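Local coordinates for protein agmatinase (Burkholderia thailandensis, PDB 4DZ4) that probably hydrolyses agmatine to putrescine and urea with the help of a pair of manganese ions, as a member of the arginase family, at residues H161-D171 with N178-A186. Residues are numbered along the deposited sequence; the frame is centred on the assembly and turned at random.
With MN (manganese (II) ion), chain Q; MN (manganese (II) ion), chain P.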
ATOM      1  N   HIS B 161     -15.750  22.236 -17.869  1.00 10.86           N
ATOM      2  CA  HIS B 161     -15.118  20.899 -17.859  1.00 10.48           C
ATOM      3  C   HIS B 161     -13.730  20.973 -17.266  1.00 10.60           C
ATOM      4  O   HIS B 161     -12.861  21.634 -17.828  1.00 11.01           O
ATOM      5  CB  HIS B 161     -15.129  20.426 -19.308  1.00 10.74           C
ATOM      6  CG  HIS B 161     -14.384  19.139 -19.582  1.00 10.49           C
ATOM      7  ND1 HIS B 161     -13.979  18.813 -20.839  1.00 10.92           N
ATOM      8  CD2 HIS B 161     -14.021  18.079 -18.767  1.00 10.31           C
ATOM      9  CE1 HIS B 161     -13.364  17.615 -20.821  1.00 10.44           C
ATOM     10  NE2 HIS B 161     -13.384  17.161 -19.566  1.00 10.33           N
ATOM     11  N   PHE B 162     -13.549  20.375 -16.087  1.00  9.99           N
ATOM     12  CA  PHE B 162     -12.241  20.362 -15.422  1.00 10.06           C
ATOM     13  C   PHE B 162     -11.599  19.005 -15.730  1.00  9.84           C
ATOM     14  O   PHE B 162     -12.211  17.967 -15.447  1.00  9.61           O
ATOM     15  CB  PHE B 162     -12.406  20.510 -13.910  1.00 10.10           C
ATOM     16  CG  PHE B 162     -12.879  21.862 -13.467  1.00 10.87           C
ATOM     17  CD1 PHE B 162     -11.974  22.814 -12.982  1.00 11.30           C
ATOM     18  CD2 PHE B 162     -14.239  22.177 -13.494  1.00 10.93           C
ATOM     19  CE1 PHE B 162     -12.397  24.079 -12.563  1.00 12.19           C
ATOM     20  CE2 PHE B 162     -14.682  23.432 -13.044  1.00 11.47           C
ATOM     21  CZ  PHE B 162     -13.768  24.377 -12.580  1.00 11.92           C
ATOM     22  N   ASP B 163     -10.383  18.985 -16.286  1.00  9.84           N
ATOM     23  CA  ASP B 163      -9.820  17.723 -16.784  1.00  9.88           C
ATOM     24  C   ASP B 163      -8.418  17.965 -17.270  1.00  9.83           C
ATOM     25  O   ASP B 163      -8.130  19.039 -17.814  1.00 10.13           O
ATOM     26  CB  ASP B 163     -10.661  17.233 -17.982  1.00  9.47           C
ATOM     27  CG  ASP B 163     -10.655  15.719 -18.165  1.00 10.16           C
ATOM     28  OD1 ASP B 163      -9.583  15.083 -18.099  1.00 10.19           O
ATOM     29  OD2 ASP B 163     -11.742  15.183 -18.477  1.00  9.88           O
ATOM     30  N   ALA B 164      -7.565  16.960 -17.132  1.00  9.54           N
ATOM     31  CA  ALA B 164      -6.299  16.962 -17.878  1.00  9.33           C
ATOM     32  C   ALA B 164      -6.522  16.718 -19.380  1.00  9.50           C
ATOM     33  O   ALA B 164      -5.625  16.999 -20.184  1.00  9.59           O
ATOM     34  CB  ALA B 164      -5.356  15.883 -17.324  1.00  9.40           C
ATOM     35  N   HIS B 165      -7.698  16.172 -19.736  1.00  9.29           N
ATOM     36  CA  HIS B 165      -8.022  15.678 -21.089  1.00  9.58           C
ATOM     37  C   HIS B 165      -9.261  16.367 -21.665  1.00  9.98           C
ATOM     38  O   HIS B 165     -10.264  16.532 -20.998  1.00  9.62           O
ATOM     39  CB  HIS B 165      -8.320  14.172 -21.061  1.00  9.59           C
ATOM     40  CG  HIS B 165      -7.249  13.358 -20.389  1.00  9.86           C
ATOM     41  ND1 HIS B 165      -7.293  13.036 -19.068  1.00 10.19           N
ATOM     42  CD2 HIS B 165      -6.086  12.798 -20.897  1.00 10.44           C
ATOM     43  CE1 HIS B 165      -6.186  12.313 -18.757  1.00 10.22           C
ATOM     44  NE2 HIS B 165      -5.465  12.159 -19.879  1.00 10.47           N
ATOM     45  N   CYS B 166      -9.193  16.701 -22.941  1.00 10.23           N
ATOM     46  CA  CYS B 166     -10.314  17.373 -23.614  1.00 10.90           C
ATOM     47  C   CYS B 166     -11.484  16.441 -23.908  1.00 11.27           C
ATOM     48  O   CYS B 166     -12.643  16.892 -24.029  1.00 11.46           O
ATOM     49  CB  CYS B 166      -9.828  18.016 -24.908  1.00 11.69           C
ATOM     50  SG  CYS B 166      -9.196  16.840 -26.125  1.00 12.38           S
ATOM     51  N   ASP B 167     -11.188  15.143 -24.017  1.00 11.00           N
ATOM     52  CA  ASP B 167     -12.196  14.120 -24.349  1.00 11.56           C
ATOM     53  C   ASP B 167     -12.986  14.443 -25.618  1.00 12.13           C
ATOM     54  O   ASP B 167     -14.148  14.030 -25.773  1.00 12.62           O
ATOM     55  CB  ASP B 167     -13.096  13.849 -23.134  1.00 11.66           C
ATOM     56  CG  ASP B 167     -12.278  13.376 -21.912  1.00 11.47           C
ATOM     57  OD1 ASP B 167     -11.156  12.841 -22.132  1.00 11.50           O
ATOM     58  OD2 ASP B 167     -12.740  13.537 -20.766  1.00 12.14           O
ATOM     59  N   THR B 168     -12.344  15.169 -26.533  1.00 12.20           N
ATOM     60  CA  THR B 168     -12.935  15.531 -27.815  1.00 12.89           C
ATOM     61  C   THR B 168     -12.146  14.968 -29.015  1.00 13.50           C
ATOM     62  O   THR B 168     -12.305  15.434 -30.132  1.00 14.37           O
ATOM     63  CB  THR B 168     -13.054  17.080 -27.950  1.00 13.06           C
ATOM     64  OG1 THR B 168     -11.770  17.676 -27.676  1.00 13.05           O
ATOM     65  CG2 THR B 168     -14.084  17.641 -26.984  1.00 13.15           C
ATOM     66  N   TRP B 169     -11.311  13.941 -28.790  1.00 13.63           N
ATOM     67  CA  TRP B 169     -10.621  13.257 -29.882  1.00 14.22           C
ATOM     68  C   TRP B 169     -11.644  12.616 -30.791  1.00 14.47           C
ATOM     69  O   TRP B 169     -12.645  12.077 -30.306  1.00 14.76           O
ATOM     70  CB  TRP B 169      -9.634  12.227 -29.326  1.00 14.30           C
ATOM     71  CG  TRP B 169      -8.467  12.916 -28.649  1.00 14.01           C
ATOM     72  CD1 TRP B 169      -7.388  13.576 -29.263  1.00 14.73           C
ATOM     73  CD2 TRP B 169      -8.258  13.098 -27.219  1.00 13.47           C
ATOM     74  NE1 TRP B 169      -6.547  14.113 -28.312  1.00 14.26           N
ATOM     75  CE2 TRP B 169      -7.006  13.866 -27.074  1.00 13.72           C
ATOM     76  CE3 TRP B 169      -8.939  12.695 -26.078  1.00 12.91           C
ATOM     77  CZ2 TRP B 169      -6.497  14.224 -25.819  1.00 13.10           C
ATOM     78  CZ3 TRP B 169      -8.415  13.044 -24.813  1.00 12.83           C
ATOM     79  CH2 TRP B 169      -7.217  13.783 -24.695  1.00 12.93           C
ATOM     80  N   ALA B 170     -11.404  12.682 -32.095  1.00 15.15           N
ATOM     81  CA  ALA B 170     -12.393  12.222 -33.074  1.00 15.85           C
ATOM     82  C   ALA B 170     -12.636  10.711 -32.967  1.00 16.57           C
ATOM     83  O   ALA B 170     -11.710   9.918 -32.722  1.00 16.48           O
ATOM     84  CB  ALA B 170     -11.976  12.615 -34.486  1.00 16.40           C
ATOM     85  N   ASP B 171     -13.894  10.318 -33.129  1.00 17.03           N
ATOM     86  CA  ASP B 171     -14.267   8.915 -33.061  1.00 18.11           C
ATOM     87  C   ASP B 171     -15.381   8.723 -34.091  1.00 20.41           C
ATOM     88  O   ASP B 171     -16.463   9.256 -33.915  1.00 22.19           O
ATOM     89  CB  ASP B 171     -14.794   8.596 -31.666  1.00 16.77           C
ATOM     90  CG  ASP B 171     -14.961   7.092 -31.409  1.00 16.93           C
ATOM     91  OD1 ASP B 171     -15.105   6.337 -32.391  1.00 17.65           O
ATOM     92  OD2 ASP B 171     -14.958   6.691 -30.217  1.00 16.20           O
ATOM     93  N   ASN B 178     -16.223   4.974 -24.927  1.00 11.93           N
ATOM     94  CA  ASN B 178     -14.867   5.540 -24.785  1.00 12.11           C
ATOM     95  C   ASN B 178     -14.928   6.864 -24.017  1.00 11.96           C
ATOM     96  O   ASN B 178     -15.547   7.846 -24.475  1.00 12.27           O
ATOM     97  CB  ASN B 178     -14.244   5.748 -26.175  1.00 12.55           C
ATOM     98  CG  ASN B 178     -12.743   6.044 -26.128  1.00 12.67           C
ATOM     99  OD1 ASN B 178     -12.250   6.732 -25.218  1.00 12.29           O
ATOM    100  ND2 ASN B 178     -12.022   5.551 -27.124  1.00 13.47           N
ATOM    101  N   HIS B 179     -14.268   6.894 -22.852  1.00 11.40           N
ATOM    102  CA  HIS B 179     -14.265   8.088 -21.994  1.00 11.34           C
ATOM    103  C   HIS B 179     -13.470   9.257 -22.543  1.00 11.44           C
ATOM    104  O   HIS B 179     -13.454  10.325 -21.941  1.00 11.39           O
ATOM    105  CB  HIS B 179     -13.807   7.723 -20.559  1.00 10.49           C
ATOM    106  CG  HIS B 179     -12.344   7.363 -20.449  1.00 10.54           C
ATOM    107  ND1 HIS B 179     -11.687   7.398 -19.253  1.00 10.40           N
ATOM    108  CD2 HIS B 179     -11.405   6.999 -21.404  1.00 10.70           C
ATOM    109  CE1 HIS B 179     -10.385   7.044 -19.447  1.00 10.74           C
ATOM    110  NE2 HIS B 179     -10.202   6.828 -20.753  1.00 10.88           N
ATOM    111  N   GLY B 180     -12.820   9.060 -23.688  1.00 11.84           N
ATOM    112  CA  GLY B 180     -11.981  10.082 -24.283  1.00 12.01           C
ATOM    113  C   GLY B 180     -12.547  10.674 -25.546  1.00 11.95           C
ATOM    114  O   GLY B 180     -11.927  11.548 -26.175  1.00 12.30           O
ATOM    115  N   THR B 181     -13.705  10.182 -25.981  1.00 11.90           N
ATOM    116  CA  THR B 181     -14.264  10.704 -27.247  1.00 12.02           C
ATOM    117  C   THR B 181     -15.730  11.125 -27.106  1.00 12.28           C
ATOM    118  O   THR B 181     -16.350  11.558 -28.095  1.00 13.19           O
ATOM    119  CB  THR B 181     -14.144   9.698 -28.406  1.00 12.89           C
ATOM    120  OG1 THR B 181     -14.952   8.550 -28.121  1.00 13.06           O
ATOM    121  CG2 THR B 181     -12.686   9.222 -28.598  1.00 12.82           C
ATOM    122  N   MET B 182     -16.285  11.007 -25.905  1.00 11.76           N
ATOM    123  CA  MET B 182     -17.732  11.298 -25.743  1.00 12.12           C
ATOM    124  C   MET B 182     -18.098  12.787 -25.869  1.00 12.26           C
ATOM    125  O   MET B 182     -19.252  13.120 -26.198  1.00 12.51           O
ATOM    126  CB  MET B 182     -18.324  10.658 -24.478  1.00 11.85           C
ATOM    127  CG  MET B 182     -18.035  11.366 -23.148  1.00 11.47           C
ATOM    128  SD  MET B 182     -16.321  11.070 -22.726  1.00 11.60           S
ATOM    129  CE  MET B 182     -16.082  12.449 -21.591  1.00 10.87           C
ATOM    130  N   PHE B 183     -17.132  13.683 -25.659  1.00 11.99           N
ATOM    131  CA  PHE B 183     -17.439  15.112 -25.905  1.00 12.10           C
ATOM    132  C   PHE B 183     -17.278  15.536 -27.355  1.00 12.46           C
ATOM    133  O   PHE B 183     -17.837  16.563 -27.752  1.00 12.90           O
ATOM    134  CB  PHE B 183     -16.713  16.091 -24.944  1.00 11.75           C
ATOM    135  CG  PHE B 183     -17.069  15.896 -23.473  1.00 11.53           C
ATOM    136  CD1 PHE B 183     -18.310  15.378 -23.090  1.00 11.29           C
ATOM    137  CD2 PHE B 183     -16.180  16.260 -22.478  1.00 10.93           C
ATOM    138  CE1 PHE B 183     -18.645  15.195 -21.751  1.00 10.96           C
ATOM    139  CE2 PHE B 183     -16.504  16.075 -21.134  1.00 10.80           C
ATOM    140  CZ  PHE B 183     -17.732  15.540 -20.759  1.00 10.87           C
ATOM    141  N   TYR B 184     -16.506  14.777 -28.134  1.00 12.38           N
ATOM    142  CA  TYR B 184     -16.590  14.896 -29.584  1.00 12.72           C
ATOM    143  C   TYR B 184     -18.031  14.597 -30.008  1.00 13.49           C
ATOM    144  O   TYR B 184     -18.622  15.349 -30.785  1.00 13.65           O
ATOM    145  CB  TYR B 184     -15.610  13.932 -30.261  1.00 13.16           C
ATOM    146  CG  TYR B 184     -15.666  13.887 -31.779  1.00 13.92           C
ATOM    147  CD1 TYR B 184     -14.969  14.825 -32.568  1.00 14.12           C
ATOM    148  CD2 TYR B 184     -16.396  12.878 -32.438  1.00 14.39           C
ATOM    149  CE1 TYR B 184     -15.009  14.741 -33.958  1.00 15.35           C
ATOM    150  CE2 TYR B 184     -16.459  12.815 -33.819  1.00 15.61           C
ATOM    151  CZ  TYR B 184     -15.768  13.746 -34.573  1.00 15.75           C
ATOM    152  OH  TYR B 184     -15.806  13.643 -35.938  1.00 17.11           O
ATOM    153  N   LYS B 185     -18.586  13.491 -29.497  1.00 13.45           N
ATOM    154  CA  LYS B 185     -19.963  13.131 -29.865  1.00 14.15           C
ATOM    155  C   LYS B 185     -20.948  14.191 -29.379  1.00 14.38           C
ATOM    156  O   LYS B 185     -21.858  14.562 -30.113  1.00 15.12           O
ATOM    157  CB  LYS B 185     -20.307  11.738 -29.310  1.00 14.21           C
ATOM    158  CG  LYS B 185     -19.340  10.670 -29.842  1.00 14.38           C
ATOM    159  CD  LYS B 185     -19.629   9.312 -29.204  1.00 14.59           C
ATOM    160  CE  LYS B 185     -18.562   8.293 -29.603  1.00 14.86           C
ATOM    161  NZ  LYS B 185     -18.876   7.001 -28.899  1.00 14.39           N
ATOM    162  N   ALA B 186     -20.757  14.690 -28.158  1.00 13.97           N
ATOM    163  CA  ALA B 186     -21.623  15.734 -27.584  1.00 13.98           C
ATOM    164  C   ALA B 186     -21.612  17.005 -28.461  1.00 14.51           C
ATOM    165  O   ALA B 186     -22.653  17.594 -28.703  1.00 15.41           O
ATOM    166  CB  ALA B 186     -21.212  16.068 -26.155  1.00 13.63           C
TER
HETATM  167 MN    MN Q 402      -9.161  13.044 -17.716  1.00 13.04          MN
HETATM  168 MN    MN P 401     -12.159  13.071 -18.902  0.78 14.69          MN
HETATM  169  O   HOH W   1     -10.371  12.392 -19.268  1.00 13.72           O
HETATM  170  O   HOH W   2     -13.530   4.397 -29.340  1.00 14.86           O
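F183 points the CD2-CE2 edge of its ring at one face of the H161 imidazole, an edge-to-face pair with planes at 86° and CE2 of F183 3.5 Å from CE1 of H161. Over the centre of one F183 face sits the M182 methyl, whose CE also reaches D167. A170 CA rests over the middle of the Y184 ring, 3.7 Å from its centroid, a CH-pi contact. CG of Y184, anti to the backbone N (chi1 176°), turns this face to the backbone of A170 and D171.

This is the metal-bearing loop of the arginase fold, leaving strand 158-162 of the parallel sheet and packing on the start of helix 182-188 within a beta-alpha-beta unit. D163 bridges the two manganese ions through OD1 and OD2; H165 ND1 binds one, and D167 OD2 binds the other manganese at 2.0 Å. A water bridges both ions and donates to D167 OD1; H139 joins the D167 ion, D248 the H165 ion, and D246 binds both. H161 NE2 donates to D163 OD2 (2.8 Å) on the anti side, 24° out of the carboxylate plane, a second-shell bond consistent with positioning the bridging carboxylate.

D167 O accepts two weak hydrogen bonds from the first turn of the helix, F183 N at 3.0 Å and Y184 N at 3.4 Å. T181 OG1 donates to the anti lone pair of D171 OD2 (2.8 Å), which also bonds S176 and a water held by N178 ND2.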